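Local coordinates for protein sulfotransferase (Alicyclobacillus acidocaldarius subsp. acidocaldarius, PDB 3RNL) that probably transfers a sulfonate group to an acceptor, and binds magnesium, at residues R135-E147 with R150-A163. Residues are numbered along the deposited sequence; the frame is centred on the assembly and turned at random.
Sequences RETLSFRESLAKE and RIRQHYEPLWYYRA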
loop_
_atom_site.group_PDB
_atom_site.type_symbol
_atom_site.label_atom_id
_atom_site.label_comp_id
_atom_site.label_asym_id
_atom_site.label_seq_id
_atom_site.Cartn_x
_atom_site.Cartn_y
_atom_site.Cartn_z
ATOM N N ARG A 135 -12.043 10.695 13.491
ATOM C CA ARG A 135 -10.712 11.056 13.969
ATOM C C ARG A 135 -10.320 12.504 13.660
ATOM O O ARG A 135 -9.624 13.153 14.439
ATOM C CB ARG A 135 -9.696 10.056 13.419
ATOM C CG ARG A 135 -10.016 8.647 13.907
ATOM C CD ARG A 135 -9.305 7.562 13.120
ATOM N NE ARG A 135 -7.862 7.580 13.313
ATOM C CZ ARG A 135 -7.023 6.772 12.663
ATOM N NH1 ARG A 135 -7.494 5.885 11.795
ATOM N NH2 ARG A 135 -5.716 6.835 12.889
ATOM N N GLU A 136 -10.739 12.975 12.489
ATOM C CA GLU A 136 -10.443 14.336 12.032
ATOM C C GLU A 136 -11.731 15.146 11.919
ATOM O O GLU A 136 -12.682 14.700 11.273
ATOM C CB GLU A 136 -9.748 14.286 10.670
ATOM C CG GLU A 136 -9.458 15.664 10.064
ATOM C CD GLU A 136 -8.575 16.525 10.966
ATOM O OE1 GLU A 136 -9.077 17.042 11.990
ATOM O OE2 GLU A 136 -7.377 16.681 10.659
ATOM N N THR A 137 -11.825 16.258 12.646
ATOM C CA THR A 137 -12.947 17.173 12.462
ATOM C C THR A 137 -12.651 18.438 11.644
ATOM O O THR A 137 -13.562 19.197 11.326
ATOM C CB THR A 137 -13.492 17.618 13.825
ATOM O OG1 THR A 137 -12.422 18.203 14.578
ATOM C CG2 THR A 137 -14.050 16.422 14.584
ATOM N N LEU A 138 -11.384 18.654 11.315
ATOM C CA LEU A 138 -10.954 19.846 10.574
ATOM C C LEU A 138 -11.266 19.732 9.088
ATOM O O LEU A 138 -11.484 18.636 8.579
ATOM C CB LEU A 138 -9.458 20.118 10.766
ATOM C CG LEU A 138 -8.987 20.361 12.205
ATOM C CD1 LEU A 138 -7.464 20.359 12.258
ATOM C CD2 LEU A 138 -9.546 21.655 12.750
ATOM N N SER A 139 -11.267 20.867 8.398
ATOM C CA SER A 139 -11.335 20.863 6.945
ATOM C C SER A 139 -10.069 20.218 6.381
ATOM O O SER A 139 -9.054 20.101 7.068
ATOM C CB SER A 139 -11.435 22.288 6.414
ATOM O OG SER A 139 -10.223 22.996 6.654
ATOM N N PHE A 140 -10.143 19.759 5.138
ATOM C CA PHE A 140 -8.974 19.167 4.492
ATOM C C PHE A 140 -7.860 20.208 4.434
ATOM O O PHE A 140 -6.686 19.892 4.635
ATOM C CB PHE A 140 -9.359 18.695 3.087
ATOM C CG PHE A 140 -8.224 18.076 2.304
ATOM C CD1 PHE A 140 -7.483 17.030 2.830
ATOM C CD2 PHE A 140 -7.924 18.537 1.031
ATOM C CE1 PHE A 140 -6.436 16.445 2.087
ATOM C CE2 PHE A 140 -6.885 17.963 0.292
ATOM C CZ PHE A 140 -6.158 16.912 0.818
ATOM N N ARG A 141 -8.226 21.461 4.172
ATOM C CA ARG A 141 -7.220 22.517 4.074
ATOM C C ARG A 141 -6.416 22.637 5.374
ATOM O O ARG A 141 -5.179 22.719 5.349
ATOM C CB ARG A 141 -7.875 23.861 3.736
ATOM C CG ARG A 141 -6.872 24.927 3.367
ATOM C CD ARG A 141 -7.552 26.276 3.155
ATOM N NE ARG A 141 -8.508 26.327 2.040
ATOM C CZ ARG A 141 -8.164 26.411 0.757
ATOM N NH1 ARG A 141 -6.881 26.400 0.410
ATOM N NH2 ARG A 141 -9.100 26.496 -0.187
ATOM N N GLU A 142 -7.128 22.654 6.497
ATOM C CA GLU A 142 -6.505 22.721 7.819
ATOM C C GLU A 142 -5.738 21.450 8.154
ATOM O O GLU A 142 -4.674 21.498 8.768
ATOM C CB GLU A 142 -7.567 22.950 8.898
ATOM C CG GLU A 142 -8.266 24.296 8.825
ATOM C CD GLU A 142 -9.414 24.397 9.817
ATOM O OE1 GLU A 142 -10.461 23.742 9.599
ATOM O OE2 GLU A 142 -9.262 25.118 10.824
ATOM N N SER A 143 -6.296 20.312 7.760
ATOM C CA SER A 143 -5.677 19.008 8.038
ATOM C C SER A 143 -4.332 18.893 7.304
ATOM O O SER A 143 -3.346 18.402 7.859
ATOM C CB SER A 143 -6.638 17.870 7.651
ATOM O OG SER A 143 -6.295 16.633 8.288
ATOM N N LEU A 144 -4.289 19.372 6.063
ATOM C CA LEU A 144 -3.049 19.381 5.291
ATOM C C LEU A 144 -1.979 20.199 5.998
ATOM O O LEU A 144 -0.804 19.819 6.031
ATOM C CB LEU A 144 -3.282 20.001 3.908
ATOM C CG LEU A 144 -3.834 19.096 2.813
ATOM C CD1 LEU A 144 -4.292 19.957 1.634
ATOM C CD2 LEU A 144 -2.774 18.071 2.368
ATOM N N ALA A 145 -2.389 21.342 6.537
ATOM C CA ALA A 145 -1.453 22.277 7.142
ATOM C C ALA A 145 -0.827 21.721 8.420
ATOM O O ALA A 145 0.239 22.179 8.844
ATOM C CB ALA A 145 -2.142 23.616 7.411
ATOM N N LYS A 146 -1.487 20.743 9.036
ATOM C CA LYS A 146 -0.970 20.136 10.260
ATOM C C LYS A 146 -0.001 18.975 10.035
ATOM O O LYS A 146 0.506 18.404 11.004
ATOM C CB LYS A 146 -2.122 19.648 11.151
ATOM C CG LYS A 146 -2.882 20.785 11.812
ATOM C CD LYS A 146 -3.731 20.292 12.963
ATOM C CE LYS A 146 -4.288 21.455 13.771
ATOM N NZ LYS A 146 -3.208 22.293 14.371
ATOM N N GLU A 147 0.253 18.606 8.784
ATOM C CA GLU A 147 1.015 17.374 8.551
ATOM C C GLU A 147 2.405 17.374 9.199
ATOM O O GLU A 147 2.782 16.406 9.866
ATOM C CB GLU A 147 1.141 17.057 7.058
ATOM C CG GLU A 147 1.962 15.797 6.806
ATOM C CD GLU A 147 1.991 15.398 5.343
ATOM O OE1 GLU A 147 1.209 15.981 4.560
ATOM O OE2 GLU A 147 2.796 14.506 4.988
ATOM N N ARG A 150 2.245 16.834 12.892
ATOM C CA ARG A 150 1.786 15.487 13.198
ATOM C C ARG A 150 2.876 14.455 12.958
ATOM O O ARG A 150 2.970 13.455 13.674
ATOM C CB ARG A 150 0.530 15.150 12.391
ATOM C CG ARG A 150 -0.667 15.961 12.881
ATOM C CD ARG A 150 -1.863 15.790 11.968
ATOM N NE ARG A 150 -3.078 16.360 12.556
ATOM C CZ ARG A 150 -4.168 16.631 11.845
ATOM N NH1 ARG A 150 -4.168 16.400 10.538
ATOM N NH2 ARG A 150 -5.249 17.134 12.432
ATOM N N ILE A 151 3.720 14.698 11.963
ATOM C CA ILE A 151 4.873 13.825 11.779
ATOM C C ILE A 151 5.807 13.954 12.987
ATOM O O ILE A 151 6.274 12.946 13.530
ATOM C CB ILE A 151 5.619 14.125 10.465
ATOM C CG1 ILE A 151 4.734 13.743 9.265
ATOM C CG2 ILE A 151 6.937 13.353 10.423
ATOM C CD1 ILE A 151 5.329 14.108 7.904
ATOM N N ARG A 152 6.064 15.186 13.426
ATOM C CA ARG A 152 6.902 15.390 14.607
ATOM C C ARG A 152 6.320 14.733 15.856
ATOM O O ARG A 152 7.067 14.251 16.713
ATOM C CB ARG A 152 7.117 16.881 14.885
ATOM C CG ARG A 152 7.965 17.599 13.850
ATOM C CD ARG A 152 8.471 18.940 14.389
ATOM N NE ARG A 152 7.381 19.860 14.707
ATOM C CZ ARG A 152 6.875 20.741 13.848
ATOM N NH1 ARG A 152 5.885 21.539 14.221
ATOM N NH2 ARG A 152 7.360 20.827 12.618
ATOM N N GLN A 153 4.991 14.725 15.966
ATOM C CA GLN A 153 4.319 14.194 17.155
ATOM C C GLN A 153 4.071 12.682 17.086
ATOM O O GLN A 153 3.528 12.094 18.019
ATOM C CB GLN A 153 3.004 14.928 17.418
ATOM C CG GLN A 153 3.190 16.394 17.829
ATOM C CD GLN A 153 1.891 17.174 17.848
ATOM O OE1 GLN A 153 0.841 16.668 17.460
ATOM N NE2 GLN A 153 1.959 18.424 18.297
ATOM N N HIS A 154 4.504 12.071 15.990
ATOM C CA HIS A 154 4.372 10.625 15.772
ATOM C C HIS A 154 2.930 10.130 15.639
ATOM O O HIS A 154 2.573 9.077 16.168
ATOM C CB HIS A 154 5.081 9.845 16.886
ATOM C CG HIS A 154 6.527 10.204 17.049
ATOM N ND1 HIS A 154 7.169 10.162 18.267
ATOM C CD2 HIS A 154 7.457 10.592 16.145
ATOM C CE1 HIS A 154 8.431 10.526 18.110
ATOM N NE2 HIS A 154 8.632 10.787 16.831
ATOM N N TYR A 155 2.116 10.863 14.893
ATOM C CA TYR A 155 0.836 10.324 14.451
ATOM C C TYR A 155 1.115 9.177 13.490
ATOM O O TYR A 155 2.202 9.078 12.927
ATOM C CB TYR A 155 0.043 11.390 13.691
ATOM C CG TYR A 155 -0.748 12.355 14.545
ATOM C CD1 TYR A 155 -2.022 12.759 14.153
ATOM C CD2 TYR A 155 -0.231 12.864 15.732
ATOM C CE1 TYR A 155 -2.750 13.663 14.908
ATOM C CE2 TYR A 155 -0.965 13.759 16.502
ATOM C CZ TYR A 155 -2.223 14.146 16.086
ATOM O OH TYR A 155 -2.961 15.044 16.839
ATOM N N GLU A 156 0.134 8.303 13.293
ATOM C CA GLU A 156 0.312 7.246 12.298
ATOM C C GLU A 156 0.292 7.801 10.864
ATOM O O GLU A 156 -0.181 8.920 10.616
ATOM C CB GLU A 156 -0.734 6.150 12.484
ATOM C CG GLU A 156 -2.109 6.530 12.016
ATOM C CD GLU A 156 -2.740 5.410 11.204
ATOM O OE1 GLU A 156 -3.839 4.960 11.590
ATOM O OE2 GLU A 156 -2.125 4.986 10.191
ATOM N N PRO A 157 0.856 7.042 9.914
ATOM C CA PRO A 157 1.070 7.582 8.561
ATOM C C PRO A 157 -0.205 7.845 7.766
ATOM O O PRO A 157 -0.113 8.518 6.742
ATOM C CB PRO A 157 1.954 6.533 7.858
ATOM C CG PRO A 157 2.407 5.604 8.923
ATOM C CD PRO A 157 1.471 5.715 10.090
ATOM N N LEU A 158 -1.360 7.337 8.194
ATOM C CA LEU A 158 -2.599 7.697 7.492
ATOM C C LEU A 158 -2.754 9.215 7.450
ATOM O O LEU A 158 -3.325 9.771 6.507
ATOM C CB LEU A 158 -3.823 7.052 8.153
ATOM C CG LEU A 158 -5.167 7.218 7.419
ATOM C CD1 LEU A 158 -5.079 6.772 5.950
ATOM C CD2 LEU A 158 -6.262 6.444 8.146
ATOM N N TRP A 159 -2.227 9.882 8.471
ATOM C CA TRP A 159 -2.299 11.334 8.535
ATOM C C TRP A 159 -1.288 12.031 7.621
ATOM O O TRP A 159 -1.364 13.259 7.463
ATOM C CB TRP A 159 -2.056 11.834 9.963
ATOM C CG TRP A 159 -2.994 11.327 11.018
ATOM C CD1 TRP A 159 -2.846 10.191 11.778
ATOM C CD2 TRP A 159 -4.178 11.978 11.499
ATOM N NE1 TRP A 159 -3.883 10.086 12.681
ATOM C CE2 TRP A 159 -4.714 11.167 12.529
ATOM C CE3 TRP A 159 -4.841 13.157 11.154
ATOM C CZ2 TRP A 159 -5.883 11.503 13.215
ATOM C CZ3 TRP A 159 -6.010 13.499 11.847
ATOM C CH2 TRP A 159 -6.519 12.669 12.857
ATOM N N TYR A 160 -0.344 11.311 7.006
ATOM C CA TYR A 160 0.682 12.099 6.338
ATOM C C TYR A 160 0.273 12.143 4.878
ATOM O O TYR A 160 0.739 11.352 4.046
ATOM C CB TYR A 160 2.025 11.341 6.391
ATOM C CG TYR A 160 2.581 10.948 7.757
ATOM C CD1 TYR A 160 2.017 11.399 8.946
ATOM C CD2 TYR A 160 3.691 10.115 7.838
ATOM C CE1 TYR A 160 2.553 11.007 10.187
ATOM C CE2 TYR A 160 4.225 9.726 9.052
ATOM C CZ TYR A 160 3.655 10.165 10.219
ATOM O OH TYR A 160 4.216 9.748 11.415
ATOM N N TYR A 161 -0.391 13.226 4.518
ATOM C CA TYR A 161 -1.044 13.298 3.226
ATOM C C TYR A 161 0.003 13.362 2.144
ATOM O O TYR A 161 -0.084 12.657 1.139
ATOM C CB TYR A 161 -1.911 14.549 3.163
ATOM C CG TYR A 161 -3.050 14.500 4.140
ATOM C CD1 TYR A 161 -4.000 13.493 4.077
ATOM C CD2 TYR A 161 -3.187 15.477 5.122
ATOM C CE1 TYR A 161 -5.050 13.442 4.981
ATOM C CE2 TYR A 161 -4.227 15.434 6.026
ATOM C CZ TYR A 161 -5.160 14.425 5.947
ATOM O OH TYR A 161 -6.200 14.393 6.851
ATOM N N ARG A 162 0.976 14.236 2.350
ATOM C CA ARG A 162 2.053 14.422 1.379
ATOM C C ARG A 162 3.109 13.314 1.451
ATOM O O ARG A 162 3.492 12.755 0.421
ATOM C CB ARG A 162 2.726 15.796 1.570
ATOM C CG ARG A 162 1.891 16.992 1.094
ATOM C CD ARG A 162 2.559 18.324 1.522
ATOM N NE ARG A 162 2.228 19.428 0.612
ATOM C CZ ARG A 162 1.247 20.303 0.816
ATOM N NH1 ARG A 162 0.490 20.209 1.898
ATOM N NH2 ARG A 162 1.025 21.276 -0.061
ATOM N N ALA A 163 3.577 12.987 2.657
ATOM C CA ALA A 163 4.740 12.107 2.759
ATOM C C ALA A 163 4.454 10.737 2.145
ATOM O O ALA A 163 5.303 10.148 1.462
ATOM C CB ALA A 163 5.187 11.955 4.212
HETATM O O HOH W 1 -6.160 3.513 10.710
HETATM O O HOH W 2 -2.023 15.759 8.681
HETATM O O HOH W 3 0.501 18.438 4.139
#
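Glu136 OE2 is gripped from two sides: Arg150 NH2 reaches it at 2.8 Å on the syn side, while Ser143 OG donates to it at 2.6 Å on the anti side. Arg150 NH1 adds a weak bond to the same oxygen. Ser143 OG in turn accepts from Tyr161 OH at 2.7 Å, making a relay from phenol through serine to carboxylate. The Arg150 guanidinium is sandwiched, with Lys146 CB over the centre of one face and Trp159 CE3 toward the rim of the other; water 2 sits in its plane, bound to NH1, Ser143 O and Trp159 O. With Arg150 replaced by an alanine, the buried Glu136 carboxylate is likely to lose its countercharge, and a gap to open between Lys146 and the indole. The edge of Phe140 meets the face of Tyr161 in a T-shaped stack, planes 76° apart. Glu147, its CG anti to the backbone N (chi1 179°) and the chain extended beyond, sends its carboxylate to the backbone: OE1 takes Arg162 N at 2.8 Å and OE2 takes Ala163 N at 2.9 Å. Arg135 NH2 makes a salt bridge to Glu156 OE1, its N-H...O angle of 175° nearly straight, and also pairs with Asp59. Tyr161 and Leu158 rest on helix 119-132. This buried polar network joins helix 140-145 and the loop before it to helix 147-152 and the loop after it, away from the magnesium sites of this alpha-beta-alpha sandwich.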